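Local coordinates for putative prolyl-tRNA synthetase (Leishmania major, PDB 5XIL), which probably joins L-proline to tRNA(Pro) at the expense of ATP, giving prolyl-tRNA(Pro), AMP and diphosphate for protein synthesis, at residues 44-49 with 264-269; 51-56 with 183-188; 284-289 with 396-401. All coordinates share one frame; numbering follows the deposited sequence.

Overall arrangement
The three contacts form one cluster in the middle of the chain. Centres of interactions 1 and 2 lie about 10 Å apart; interaction 3 is about 15 Å from interaction 1 and 14 Å from interaction 2. Interactions 1 and 2 share helix 40-60. Along the chain both segments of interaction 2 fall between those of interaction 1, and interaction 3 follows. Helix 40-60 thus packs on strand 253-265, helix 267-276 and helix 168-189 within the class II catalytic core. Interaction 3 joins the loop between helix 267-276 and strand 293-297 to helix 387-412. Arg287 NH1 reaches Gln188 O, so interactions 2 and 3 are directly coupled.

Interaction 1: 44-49 with 264-269; sequences YVWKCV and LSTRVI
Trp46 has CG anti to its backbone N (chi1 -168°), and chi2 of -113° swings the indole out from helix 40-60 toward segment 264-269. Thr266 turns its methyl to meet it: with chi1 at 41°, OG1 takes the crowded place between N and C, and CG2 lies anti to the carbonyl carbon. The methyl sits over one indole face. Thr266 CG2 is 3.8 Å from the centroid of the six-membered ring of Trp46, a CH-pi contact offset toward the rim. The far end of the ring meets backbone. Trp46 CH2 points in the ring plane at Leu264 O, 3.6 Å away, and CZ3 also meets the side chain of Leu264 at CD2, 3.9 Å. That same methyl receives Val49 tip to tip, with Val49 CG1 to Leu264 CD2 at 3.9 Å. One turn earlier, Val45 CG1 slides past Ile269 CG1 at 4.0 Å. Val268 CG2 closes the middle between the edge of Trp46 and Val49. Ser265 caps the start of helix 267-276: its OG accepts from Arg267 N at 3.1 Å. The bond spans the turn from strand to helix, from which Thr266, Val268 and Ile269 meet helix 40-60. This strand-helix unit is consistent with motif 3 of class II synthetases, and helix 40-60 with the helix of motif 1. Trp46 also rests on Leu157 of strand 156-165, Leu264 pairs by backbone with Gln159 of that strand, and Val268 and Val49 face helix 168-189. On the far side of helix 40-60, Lys47 forms a salt bridge with Glu58 of the second subunit.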
ATOM      1  N   TYR A  44       3.613  -9.623  -5.525  1.00 10.29           N
ATOM      2  CA  TYR A  44       2.586  -8.995  -6.372  1.00 11.45           C
ATOM      3  C   TYR A  44       1.228  -9.400  -5.882  1.00 10.36           C
ATOM      4  O   TYR A  44       0.273  -8.597  -5.889  1.00 11.69           O
ATOM      5  CB  TYR A  44       2.712  -9.387  -7.827  1.00 11.87           C
ATOM      6  CG  TYR A  44       1.795  -8.635  -8.684  1.00 12.53           C
ATOM      7  CD1 TYR A  44       2.110  -7.336  -9.060  1.00 14.56           C
ATOM      8  CD2 TYR A  44       0.614  -9.206  -9.157  1.00 11.94           C
ATOM      9  CE1 TYR A  44       1.224  -6.595  -9.861  1.00 15.23           C
ATOM     10  CE2 TYR A  44      -0.287  -8.501  -9.936  1.00 13.05           C
ATOM     11  CZ  TYR A  44       0.021  -7.190 -10.281  1.00 14.83           C
ATOM     12  OH  TYR A  44      -0.825  -6.483 -11.051  1.00 15.49           O
ATOM     13  N   VAL A  45       1.129 -10.662  -5.429  1.00 11.35           N
ATOM     14  CA  VAL A  45      -0.166 -11.118  -4.881  1.00 10.45           C
ATOM     15  C   VAL A  45      -0.628 -10.262  -3.661  1.00 11.09           C
ATOM     16  O   VAL A  45      -1.735  -9.831  -3.613  1.00 10.56           O
ATOM     17  CB  VAL A  45      -0.144 -12.618  -4.545  1.00 11.02           C
ATOM     18  CG1 VAL A  45      -1.470 -13.018  -4.019  1.00 10.41           C
ATOM     19  CG2 VAL A  45       0.244 -13.427  -5.763  1.00 11.38           C
ATOM     20  N   TRP A  46       0.289 -10.010  -2.729  1.00 11.47           N
ATOM     21  CA  TRP A  46       0.073  -9.176  -1.547  1.00 11.56           C
ATOM     22  C   TRP A  46      -0.229  -7.759  -1.979  1.00 12.06           C
ATOM     23  O   TRP A  46      -1.209  -7.187  -1.539  1.00 12.54           O
ATOM     24  CB  TRP A  46       1.243  -9.278  -0.588  1.00 12.45           C
ATOM     25  CG  TRP A  46       0.896  -8.657   0.750  1.00 12.73           C
ATOM     26  CD1 TRP A  46       1.452  -7.555   1.262  1.00 13.86           C
ATOM     27  CD2 TRP A  46      -0.162  -9.048   1.674  1.00 12.15           C
ATOM     28  NE1 TRP A  46       0.855  -7.242   2.487  1.00 15.21           N
ATOM     29  CE2 TRP A  46      -0.157  -8.130   2.735  1.00 14.05           C
ATOM     30  CE3 TRP A  46      -1.114 -10.044   1.679  1.00 12.34           C
ATOM     31  CZ2 TRP A  46      -1.042  -8.229   3.832  1.00 14.80           C
ATOM     32  CZ3 TRP A  46      -1.963 -10.169   2.756  1.00 12.37           C
ATOM     33  CH2 TRP A  46      -1.935  -9.268   3.815  1.00 13.39           C
ATOM     34  N   LYS A  47       0.481  -7.266  -2.980  1.00 12.76           N
ATOM     35  CA  LYS A  47       0.186  -5.893  -3.487  1.00 13.92           C
ATOM     36  C   LYS A  47      -1.273  -5.801  -3.968  1.00 11.80           C
ATOM     37  O   LYS A  47      -1.960  -4.844  -3.680  1.00 12.32           O
ATOM     38  CB  LYS A  47       1.124  -5.558  -4.617  1.00 16.53           C
ATOM     39  CG  LYS A  47       1.082  -4.132  -4.949  1.00 22.80           C
ATOM     40  CD  LYS A  47       1.908  -3.925  -6.222  1.00 28.50           C
ATOM     41  CE  LYS A  47       2.723  -2.648  -6.155  1.00 32.38           C
ATOM     42  NZ  LYS A  47       3.399  -2.437  -7.475  1.00 35.60           N
ATOM     43  N   CYS A  48      -1.738  -6.835  -4.644  1.00 11.05           N
ATOM     44  CA  CYS A  48      -3.091  -6.935  -5.194  1.00 11.14           C
ATOM     45  C   CYS A  48      -4.113  -6.973  -4.083  1.00 10.84           C
ATOM     46  O   CYS A  48      -5.171  -6.319  -4.145  1.00 10.22           O
ATOM     47  CB  CYS A  48      -3.297  -8.164  -6.078  1.00 10.92           C
ATOM     48  SG  CYS A  48      -2.437  -8.027  -7.653  1.00 12.45           S
ATOM     49  N   VAL A  49      -3.774  -7.760  -3.048  1.00 10.10           N
ATOM     50  CA  VAL A  49      -4.623  -7.827  -1.881  1.00 10.70           C
ATOM     51  C   VAL A  49      -4.731  -6.492  -1.166  1.00 11.12           C
ATOM     52  O   VAL A  49      -5.856  -6.030  -0.752  1.00 13.05           O
ATOM     53  CB  VAL A  49      -4.169  -8.930  -0.908  1.00 10.18           C
ATOM     54  CG1 VAL A  49      -4.929  -8.837   0.419  1.00 12.05           C
ATOM     55  CG2 VAL A  49      -4.309 -10.287  -1.562  1.00 10.44           C
ATOM     56  N   LEU A 264      -6.232 -10.172   8.290  1.00 11.44           N
ATOM     57  CA  LEU A 264      -5.962 -11.077   7.152  1.00 12.15           C
ATOM     58  C   LEU A 264      -4.481 -10.903   6.811  1.00 12.74           C
ATOM     59  O   LEU A 264      -3.988  -9.752   6.764  1.00 12.71           O
ATOM     60  CB  LEU A 264      -6.845 -10.697   5.969  1.00 13.15           C
ATOM     61  CG  LEU A 264      -6.683 -11.511   4.683  1.00 14.06           C
ATOM     62  CD1 LEU A 264      -8.011 -11.675   3.996  1.00 15.10           C
ATOM     63  CD2 LEU A 264      -5.711 -10.802   3.731  1.00 14.73           C
ATOM     64  N   SER A 265      -3.771 -12.005   6.589  1.00 11.70           N
ATOM     65  CA  SER A 265      -2.320 -11.993   6.443  1.00 11.22           C
ATOM     66  C   SER A 265      -1.856 -12.679   5.131  1.00 11.46           C
ATOM     67  O   SER A 265      -2.668 -13.184   4.409  1.00 11.28           O
ATOM     68  CB  SER A 265      -1.695 -12.724   7.600  1.00 11.34           C
ATOM     69  OG  SER A 265      -1.789 -14.139   7.477  1.00 12.51           O
ATOM     70  N   THR A 266      -0.543 -12.726   4.936  1.00 12.35           N
ATOM     71  CA  THR A 266       0.066 -13.397   3.797  1.00 12.94           C
ATOM     72  C   THR A 266      -0.143 -14.909   3.811  1.00 13.40           C
ATOM     73  O   THR A 266       0.242 -15.604   2.848  1.00 13.31           O
ATOM     74  CB  THR A 266       1.556 -13.090   3.749  1.00 13.16           C
ATOM     75  OG1 THR A 266       2.062 -13.131   5.058  1.00 13.42           O
ATOM     76  CG2 THR A 266       1.736 -11.721   3.184  1.00 13.05           C
ATOM     77  N   ARG A 267      -0.789 -15.432   4.855  1.00 13.26           N
ATOM     78  CA  ARG A 267      -1.308 -16.765   4.765  1.00 14.08           C
ATOM     79  C   ARG A 267      -2.187 -16.979   3.500  1.00 13.49           C
ATOM     80  O   ARG A 267      -2.252 -18.107   2.961  1.00 11.71           O
ATOM     81  CB  ARG A 267      -2.092 -17.165   6.016  1.00 16.78           C
ATOM     82  CG  ARG A 267      -2.961 -18.391   5.781  1.00 20.75           C
ATOM     83  CD  ARG A 267      -3.737 -18.773   6.975  1.00 25.10           C
ATOM     84  NE  ARG A 267      -2.773 -19.317   7.903  1.00 30.32           N
ATOM     85  CZ  ARG A 267      -3.107 -19.924   9.009  1.00 31.77           C
ATOM     86  NH1 ARG A 267      -4.381 -20.057   9.307  1.00 31.10           N
ATOM     87  NH2 ARG A 267      -2.147 -20.395   9.794  1.00 35.22           N
ATOM     88  N   VAL A 268      -2.876 -15.896   3.022  1.00 11.30           N
ATOM     89  CA  VAL A 268      -3.678 -16.081   1.847  1.00 11.40           C
ATOM     90  C   VAL A 268      -2.835 -16.614   0.688  1.00 11.78           C
ATOM     91  O   VAL A 268      -3.373 -17.349  -0.184  1.00 11.62           O
ATOM     92  CB  VAL A 268      -4.463 -14.801   1.411  1.00 11.51           C
ATOM     93  CG1 VAL A 268      -5.348 -14.233   2.505  1.00 10.86           C
ATOM     94  CG2 VAL A 268      -3.515 -13.755   0.937  1.00 12.25           C
ATOM     95  N   ILE A 269      -1.566 -16.249   0.622  1.00 12.23           N
ATOM     96  CA  ILE A 269      -0.737 -16.652  -0.488  1.00 11.91           C
ATOM     97  C   ILE A 269      -0.475 -18.180  -0.396  1.00 12.96           C
ATOM     98  O   ILE A 269      -0.511 -18.886  -1.385  1.00 10.98           O
ATOM     99  CB  ILE A 269       0.622 -15.875  -0.521  1.00 12.24           C
ATOM    100  CG1 ILE A 269       0.353 -14.346  -0.677  1.00 11.52           C
ATOM    101  CG2 ILE A 269       1.556 -16.454  -1.571  1.00 13.01           C
ATOM    102  CD1 ILE A 269       1.575 -13.535  -0.551  1.00 11.89           C
TER

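Interaction 2: 51-56 with 183-188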
ATOM      1  N   ARG A  51      -4.389  -3.466  -2.460  1.00 14.28           N
ATOM      2  CA  ARG A  51      -5.216  -2.592  -3.259  1.00 14.79           C
ATOM      3  C   ARG A  51      -6.698  -2.883  -3.099  1.00 12.77           C
ATOM      4  O   ARG A  51      -7.474  -1.979  -2.809  1.00 11.39           O
ATOM      5  CB  ARG A  51      -4.789  -2.634  -4.695  1.00 16.72           C
ATOM      6  CG  ARG A  51      -3.444  -1.932  -4.867  1.00 23.32           C
ATOM      7  CD  ARG A  51      -2.884  -2.138  -6.276  1.00 29.46           C
ATOM      8  NE  ARG A  51      -1.588  -1.481  -6.426  1.00 32.72           N
ATOM      9  CZ  ARG A  51      -0.712  -1.803  -7.380  1.00 38.30           C
ATOM     10  NH1 ARG A  51      -1.004  -2.735  -8.247  1.00 34.97           N
ATOM     11  NH2 ARG A  51       0.449  -1.174  -7.470  1.00 44.15           N
ATOM     12  N   PHE A  52      -7.067  -4.152  -3.221  1.00 13.44           N
ATOM     13  CA  PHE A  52      -8.419  -4.617  -3.346  1.00 12.82           C
ATOM     14  C   PHE A  52      -9.073  -4.510  -1.974  1.00 13.54           C
ATOM     15  O   PHE A  52     -10.121  -3.958  -1.863  1.00 12.54           O
ATOM     16  CB  PHE A  52      -8.407  -6.073  -3.846  1.00 14.08           C
ATOM     17  CG  PHE A  52      -9.749  -6.756  -3.937  1.00 14.23           C
ATOM     18  CD1 PHE A  52     -10.591  -6.537  -5.021  1.00 16.77           C
ATOM     19  CD2 PHE A  52     -10.201  -7.605  -2.920  1.00 15.87           C
ATOM     20  CE1 PHE A  52     -11.805  -7.201  -5.128  1.00 18.94           C
ATOM     21  CE2 PHE A  52     -11.408  -8.285  -3.033  1.00 17.31           C
ATOM     22  CZ  PHE A  52     -12.219  -8.056  -4.117  1.00 16.98           C
ATOM     23  N   LEU A  53      -8.472  -5.160  -0.973  1.00 12.86           N
ATOM     24  CA  LEU A  53      -9.002  -5.113   0.408  1.00 13.95           C
ATOM     25  C   LEU A  53      -8.902  -3.707   1.019  1.00 13.15           C
ATOM     26  O   LEU A  53      -9.831  -3.252   1.652  1.00 13.31           O
ATOM     27  CB  LEU A  53      -8.259  -6.118   1.325  1.00 13.32           C
ATOM     28  CG  LEU A  53      -8.655  -6.146   2.790  1.00 13.12           C
ATOM     29  CD1 LEU A  53     -10.136  -6.479   2.891  1.00 13.59           C
ATOM     30  CD2 LEU A  53      -7.745  -7.167   3.519  1.00 12.79           C
ATOM     31  N   GLY A  54      -7.815  -3.023   0.775  1.00 13.09           N
ATOM     32  CA  GLY A  54      -7.655  -1.628   1.167  1.00 14.89           C
ATOM     33  C   GLY A  54      -8.772  -0.774   0.659  1.00 15.51           C
ATOM     34  O   GLY A  54      -9.280   0.078   1.403  1.00 15.89           O
ATOM     35  N   GLY A  55      -9.089  -0.911  -0.605  1.00 14.24           N
ATOM     36  CA  GLY A  55     -10.177  -0.173  -1.202  1.00 15.71           C
ATOM     37  C   GLY A  55     -11.506  -0.384  -0.532  1.00 14.45           C
ATOM     38  O   GLY A  55     -12.236   0.578  -0.205  1.00 16.77           O
ATOM     39  N   LYS A  56     -11.814  -1.640  -0.271  1.00 14.99           N
ATOM     40  CA  LYS A  56     -13.045  -2.028   0.326  1.00 14.45           C
ATOM     41  C   LYS A  56     -13.183  -1.512   1.756  1.00 14.57           C
ATOM     42  O   LYS A  56     -14.242  -1.029   2.139  1.00 14.56           O
ATOM     43  CB  LYS A  56     -13.200  -3.537   0.301  1.00 16.68           C
ATOM     44  CG  LYS A  56     -13.496  -4.114  -1.094  1.00 19.38           C
ATOM     45  CD  LYS A  56     -13.634  -5.618  -1.004  1.00 23.26           C
ATOM     46  CE  LYS A  56     -14.310  -6.156  -2.251  1.00 29.79           C
ATOM     47  NZ  LYS A  56     -15.758  -6.110  -1.960  1.00 30.94           N
ATOM     48  N   ALA A 183     -13.859 -12.911   2.522  1.00  9.83           N
ATOM     49  CA  ALA A 183     -14.397 -13.909   1.626  1.00 11.62           C
ATOM     50  C   ALA A 183     -14.119 -13.476   0.181  1.00 11.26           C
ATOM     51  O   ALA A 183     -13.782 -14.332  -0.663  1.00 10.42           O
ATOM     52  CB  ALA A 183     -15.894 -14.132   1.821  1.00 11.99           C
ATOM     53  N   SER A 184     -14.359 -12.214  -0.099  1.00 11.56           N
ATOM     54  CA  SER A 184     -14.161 -11.673  -1.443  1.00 12.30           C
ATOM     55  C   SER A 184     -12.712 -11.700  -1.878  1.00 10.28           C
ATOM     56  O   SER A 184     -12.415 -11.977  -3.026  1.00 11.27           O
ATOM     57  CB  SER A 184     -14.683 -10.275  -1.589  1.00 13.82           C
ATOM     58  OG  SER A 184     -16.031 -10.263  -1.227  1.00 21.95           O
ATOM     59  N   VAL A 185     -11.803 -11.395  -0.989  1.00 10.42           N
ATOM     60  CA  VAL A 185     -10.366 -11.663  -1.240  1.00 10.82           C
ATOM     61  C   VAL A 185     -10.099 -13.048  -1.790  1.00  9.88           C
ATOM     62  O   VAL A 185      -9.537 -13.196  -2.892  1.00 10.21           O
ATOM     63  CB  VAL A 185      -9.444 -11.348  -0.037  1.00 10.75           C
ATOM     64  CG1 VAL A 185      -8.006 -11.774  -0.309  1.00 10.25           C
ATOM     65  CG2 VAL A 185      -9.494  -9.864   0.257  1.00 12.06           C
ATOM     66  N   TYR A 186     -10.511 -14.070  -1.053  1.00  9.70           N
ATOM     67  CA  TYR A 186     -10.258 -15.425  -1.449  1.00  9.33           C
ATOM     68  C   TYR A 186     -10.978 -15.769  -2.756  1.00  9.76           C
ATOM     69  O   TYR A 186     -10.348 -16.249  -3.694  1.00  9.62           O
ATOM     70  CB  TYR A 186     -10.750 -16.396  -0.366  1.00  8.52           C
ATOM     71  CG  TYR A 186      -9.710 -16.548   0.728  1.00  8.76           C
ATOM     72  CD1 TYR A 186      -8.573 -17.313   0.489  1.00  9.89           C
ATOM     73  CD2 TYR A 186      -9.811 -15.933   1.958  1.00 10.21           C
ATOM     74  CE1 TYR A 186      -7.592 -17.488   1.423  1.00  9.49           C
ATOM     75  CE2 TYR A 186      -8.831 -16.083   2.942  1.00 10.07           C
ATOM     76  CZ  TYR A 186      -7.748 -16.927   2.701  1.00 10.46           C
ATOM     77  OH  TYR A 186      -6.670 -17.103   3.560  1.00 10.09           O
ATOM     78  N   GLU A 187     -12.240 -15.414  -2.823  1.00  9.67           N
ATOM     79  CA  GLU A 187     -13.064 -15.826  -3.968  1.00 12.15           C
ATOM     80  C   GLU A 187     -12.756 -15.045  -5.281  1.00 13.44           C
ATOM     81  O   GLU A 187     -12.551 -15.665  -6.365  1.00 12.83           O
ATOM     82  CB  GLU A 187     -14.558 -15.735  -3.634  1.00 13.46           C
ATOM     83  CG  GLU A 187     -15.071 -16.717  -2.613  1.00 14.56           C
ATOM     84  CD  GLU A 187     -16.477 -16.412  -2.097  1.00 16.26           C
ATOM     85  OE1 GLU A 187     -16.916 -15.289  -2.194  1.00 18.42           O
ATOM     86  OE2 GLU A 187     -17.130 -17.290  -1.487  1.00 18.13           O
ATOM     87  N   GLN A 188     -12.738 -13.726  -5.150  1.00 12.22           N
ATOM     88  CA  GLN A 188     -12.688 -12.825  -6.299  1.00 14.40           C
ATOM     89  C   GLN A 188     -11.278 -12.586  -6.728  1.00 14.47           C
ATOM     90  O   GLN A 188     -11.038 -12.477  -7.931  1.00 18.03           O
ATOM     91  CB  GLN A 188     -13.391 -11.520  -6.011  1.00 15.09           C
ATOM     92  CG  GLN A 188     -14.836 -11.765  -5.741  1.00 18.22           C
ATOM     93  CD  GLN A 188     -15.569 -10.504  -5.439  1.00 24.04           C
ATOM     94  OE1 GLN A 188     -15.158  -9.381  -5.820  1.00 31.64           O
ATOM     95  NE2 GLN A 188     -16.653 -10.654  -4.728  1.00 30.67           N
TER
HETATM   96  O   HOH W   1     -17.125  -7.634   0.018  1.00 27.87           O
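Helices 51-56 and 183-188 run roughly antiparallel, with their axes 145° apart in direction and 10.3 Å apart at closest approach. Segment 51-56 belongs to the long helix consistent with motif 1 of class II synthetases, which in this family lies at the dimer interface. Here its inner side packs on helix 168-189. Arg51 on the same helix instead forms a salt bridge with Glu58 of the second subunit. Phe52 gives the largest share of the contact. Its CG is anti to the backbone N (chi1 176°), so the ring reaches across to the other helix and arrives edge first. Phe52 CD2 meets Val185 CG2 at 4.0 Å, near the ring plane. The next ring corner, CE2, comes 3.7 Å from Val185 N and also lies close to the carbonyl of Ser184. At the tip, Phe52 CZ approaches Gln188 OE1 at 3.6 Å, again near the plane. The slightly positive C-H rim of the ring is thus probably well matched to the amide oxygen. The Gln188 amide plane stands 76° from the ring. Leu53 adds its CB against Val185 CG2 at 4.1 Å, and this is where the two backbones come nearest. One Val185 methyl serves both Phe52 and Leu53. Helix 183-188 widens to a pi-type turn at 185-188. Lys56 lies one turn beyond Phe52. It lays its CE beside Ser184 CB, and the chain then bends at its last torsion. Ser184 OG has its own bond to Glu180 O within helix 168-189. The same OG also accepts, at 3.1 Å, from a water that in turn accepts from Lys56 NZ at 2.8 Å.

Interaction 3: 284-289 with 396-401; sequences MPPRVA and EDVHAQ
Arg287 leaves a short 3-10 turn with its CB directed at helix 396-401. CG is anti to the carbonyl carbon, and the chain runs extended from there to NE, passing over the imidazole of His399, with Glu396 at the guanidinium edge. Arg287 CG comes 4.0 Å from Glu396 OE2. Arg287 CD lies over the face of His399, 4.1 Å from the ring centroid, a CH-pi contact. Arg287 NE donates to Glu396 OE2 at 3.0 Å with an N-H...O angle of 161°. Arg287 NH2 donates to Glu396 OE1 at 2.6 Å. The guanidinium therefore grips the carboxylate side-on, one nitrogen to each oxygen, and both oxygens use syn lone pairs. The two planes are 15° apart, nearly coplanar. Glu396 is bent at chi2, which turns its carboxylate back toward the arginine. The guanidinium also lies flat on His399, with centres 3.7 Å apart and planes at 8°. NH1 is over NE2 of that ring, but it does not bond there; it donates to Gln188 O. His399 NE2 has a weak bond to Glu187 O. Salt bridge, stack and the NH1 bond together hold the guanidinium in a fixed rotation. A water ties the Arg287 backbone to the imidazole: it accepts from Arg287 N and lies in the ring plane, 2.8 Å from His399 ND1. Pro286 fills the apolar flank, with its CG 3.9 Å from Val398 CG1. The contact is a side-on arginine-glutamate salt bridge whose guanidinium is stacked on a histidine, at a domain junction: it joins the loop between helix 267-276 and strand 293-297 to the long helix 387-412.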
ATOM      1  N   MET A 284      -1.214 -19.768 -11.239  1.00 11.84           N
ATOM      2  CA  MET A 284      -1.503 -18.464 -10.646  0.61 11.25           C
ATOM      3  C   MET A 284      -2.909 -18.017 -11.041  1.00 11.76           C
ATOM      4  O   MET A 284      -3.207 -17.907 -12.237  1.00 12.49           O
ATOM      5  CB  MET A 284      -0.403 -17.462 -11.060  0.61 11.72           C
ATOM      6  CG  MET A 284      -0.269 -16.126 -10.333  0.61 11.49           C
ATOM      7  SD  MET A 284      -0.083 -16.305  -8.547  0.61 11.53           S
ATOM      8  CE  MET A 284       1.659 -16.528  -8.291  0.61 12.29           C
ATOM      9  N   PRO A 285      -3.759 -17.709 -10.055  1.00 11.40           N
ATOM     10  CA  PRO A 285      -5.002 -17.069 -10.411  1.00 12.04           C
ATOM     11  C   PRO A 285      -4.706 -15.767 -11.214  1.00 13.14           C
ATOM     12  O   PRO A 285      -3.863 -14.944 -10.822  1.00 13.22           O
ATOM     13  CB  PRO A 285      -5.640 -16.746  -9.033  1.00 11.42           C
ATOM     14  CG  PRO A 285      -5.016 -17.724  -8.134  1.00 11.61           C
ATOM     15  CD  PRO A 285      -3.603 -17.759  -8.580  1.00 11.85           C
ATOM     16  N   PRO A 286      -5.421 -15.557 -12.319  1.00 12.14           N
ATOM     17  CA  PRO A 286      -5.032 -14.471 -13.231  1.00 12.01           C
ATOM     18  C   PRO A 286      -5.141 -13.060 -12.689  1.00 11.35           C
ATOM     19  O   PRO A 286      -4.344 -12.207 -13.073  1.00 11.77           O
ATOM     20  CB  PRO A 286      -5.978 -14.657 -14.436  1.00 13.15           C
ATOM     21  CG  PRO A 286      -7.104 -15.441 -13.957  1.00 13.34           C
ATOM     22  CD  PRO A 286      -6.578 -16.332 -12.812  1.00 12.41           C
ATOM     23  N   ARG A 287      -6.061 -12.817 -11.756  1.00 10.95           N
ATOM     24  CA  ARG A 287      -6.199 -11.512 -11.206  1.00 10.89           C
ATOM     25  C   ARG A 287      -5.062 -11.137 -10.301  1.00 10.99           C
ATOM     26  O   ARG A 287      -4.897  -9.905  -9.965  1.00 10.84           O
ATOM     27  CB  ARG A 287      -7.573 -11.284 -10.550  1.00 11.49           C
ATOM     28  CG  ARG A 287      -8.739 -11.481 -11.542  1.00 13.29           C
ATOM     29  CD  ARG A 287     -10.050 -11.622 -10.795  1.00 15.52           C
ATOM     30  NE  ARG A 287     -11.201 -11.821 -11.703  1.00 18.08           N
ATOM     31  CZ  ARG A 287     -12.426 -12.024 -11.306  1.00 21.62           C
ATOM     32  NH1 ARG A 287     -12.687 -12.055 -10.015  1.00 17.54           N
ATOM     33  NH2 ARG A 287     -13.403 -12.191 -12.221  1.00 23.75           N
ATOM     34  N   VAL A 288      -4.207 -12.097  -9.895  1.00 10.14           N
ATOM     35  CA  VAL A 288      -3.069 -11.688  -9.083  1.00 10.54           C
ATOM     36  C   VAL A 288      -1.763 -12.128  -9.704  1.00 10.76           C
ATOM     37  O   VAL A 288      -0.740 -12.184  -9.067  1.00 11.41           O
ATOM     38  CB  VAL A 288      -3.204 -12.238  -7.609  1.00  9.92           C
ATOM     39  CG1 VAL A 288      -4.393 -11.651  -6.915  1.00 10.07           C
ATOM     40  CG2 VAL A 288      -3.249 -13.775  -7.575  1.00 10.02           C
ATOM     41  N   ALA A 289      -1.799 -12.460 -10.976  1.00 10.83           N
ATOM     42  CA  ALA A 289      -0.605 -12.886 -11.687  1.00 11.19           C
ATOM     43  C   ALA A 289       0.177 -11.653 -12.193  1.00 12.77           C
ATOM     44  O   ALA A 289      -0.370 -10.852 -12.957  1.00 12.69           O
ATOM     45  CB  ALA A 289      -0.927 -13.823 -12.858  1.00 10.32           C
ATOM     46  N   GLU A 396     -10.594 -13.980 -17.836  1.00 14.93           N
ATOM     47  CA  GLU A 396     -11.710 -14.015 -16.914  1.00 15.46           C
ATOM     48  C   GLU A 396     -12.292 -15.391 -16.862  1.00 15.66           C
ATOM     49  O   GLU A 396     -12.740 -15.840 -15.806  1.00 16.74           O
ATOM     50  CB  GLU A 396     -12.772 -12.942 -17.270  1.00 18.90           C
ATOM     51  CG  GLU A 396     -12.349 -11.573 -16.831  1.00 21.29           C
ATOM     52  CD  GLU A 396     -12.342 -11.437 -15.294  1.00 25.75           C
ATOM     53  OE1 GLU A 396     -13.415 -11.302 -14.685  1.00 29.77           O
ATOM     54  OE2 GLU A 396     -11.270 -11.471 -14.670  1.00 26.19           O
ATOM     55  N   ASP A 397     -12.330 -16.102 -18.002  1.00 15.02           N
ATOM     56  CA  ASP A 397     -12.770 -17.487 -17.991  0.54 15.73           C
ATOM     57  C   ASP A 397     -11.837 -18.380 -17.177  1.00 14.26           C
ATOM     58  O   ASP A 397     -12.303 -19.273 -16.447  1.00 13.49           O
ATOM     59  CB  ASP A 397     -12.927 -18.045 -19.417  0.54 17.12           C
ATOM     60  CG  ASP A 397     -13.384 -19.450 -19.399  0.54 19.92           C
ATOM     61  OD1 ASP A 397     -14.528 -19.729 -18.960  0.54 20.91           O
ATOM     62  OD2 ASP A 397     -12.554 -20.289 -19.734  0.54 21.96           O
ATOM     63  N   VAL A 398     -10.551 -18.161 -17.318  1.00 14.41           N
ATOM     64  CA  VAL A 398      -9.599 -18.861 -16.493  1.00 13.15           C
ATOM     65  C   VAL A 398      -9.921 -18.681 -14.978  1.00 12.60           C
ATOM     66  O   VAL A 398      -9.961 -19.714 -14.258  1.00 12.53           O
ATOM     67  CB  VAL A 398      -8.179 -18.439 -16.774  1.00 13.22           C
ATOM     68  CG1 VAL A 398      -7.224 -18.958 -15.652  1.00 13.78           C
ATOM     69  CG2 VAL A 398      -7.720 -18.934 -18.155  1.00 13.10           C
ATOM     70  N   HIS A 399     -10.113 -17.452 -14.534  1.00 12.41           N
ATOM     71  CA  HIS A 399     -10.546 -17.231 -13.136  1.00 12.60           C
ATOM     72  C   HIS A 399     -11.769 -18.084 -12.783  1.00 12.41           C
ATOM     73  O   HIS A 399     -11.777 -18.831 -11.754  1.00 11.06           O
ATOM     74  CB  HIS A 399     -10.901 -15.787 -12.848  1.00 13.52           C
ATOM     75  CG  HIS A 399     -11.331 -15.549 -11.437  1.00 13.06           C
ATOM     76  ND1 HIS A 399     -10.413 -15.355 -10.411  1.00 13.93           N
ATOM     77  CD2 HIS A 399     -12.547 -15.603 -10.848  1.00 14.47           C
ATOM     78  CE1 HIS A 399     -11.064 -15.239  -9.263  1.00 12.93           C
ATOM     79  NE2 HIS A 399     -12.351 -15.431  -9.489  1.00 14.60           N
ATOM     80  N   ALA A 400     -12.794 -17.984 -13.611  1.00 12.58           N
ATOM     81  CA  ALA A 400     -14.025 -18.686 -13.375  1.00 12.35           C
ATOM     82  C   ALA A 400     -13.828 -20.188 -13.270  1.00 12.29           C
ATOM     83  O   ALA A 400     -14.434 -20.841 -12.402  1.00 11.23           O
ATOM     84  CB  ALA A 400     -15.113 -18.342 -14.427  1.00 12.70           C
ATOM     85  N   GLN A 401     -13.053 -20.745 -14.157  1.00 11.76           N
ATOM     86  CA  GLN A 401     -12.830 -22.149 -14.180  1.00 12.57           C
ATOM     87  C   GLN A 401     -12.025 -22.649 -12.971  1.00 12.41           C
ATOM     88  O   GLN A 401     -12.296 -23.691 -12.418  1.00 11.55           O
ATOM     89  CB  GLN A 401     -12.201 -22.534 -15.512  1.00 15.05           C
ATOM     90  CG  GLN A 401     -13.149 -22.290 -16.686  1.00 19.32           C
ATOM     91  CD  GLN A 401     -12.623 -22.775 -18.023  1.00 26.56           C
ATOM     92  OE1 GLN A 401     -12.146 -23.854 -18.133  1.00 39.34           O
ATOM     93  NE2 GLN A 401     -12.783 -21.983 -19.037  1.00 32.81           N
TER
HETATM   94  O   HOH W   2      -7.677 -14.598 -10.234  1.00  9.56           O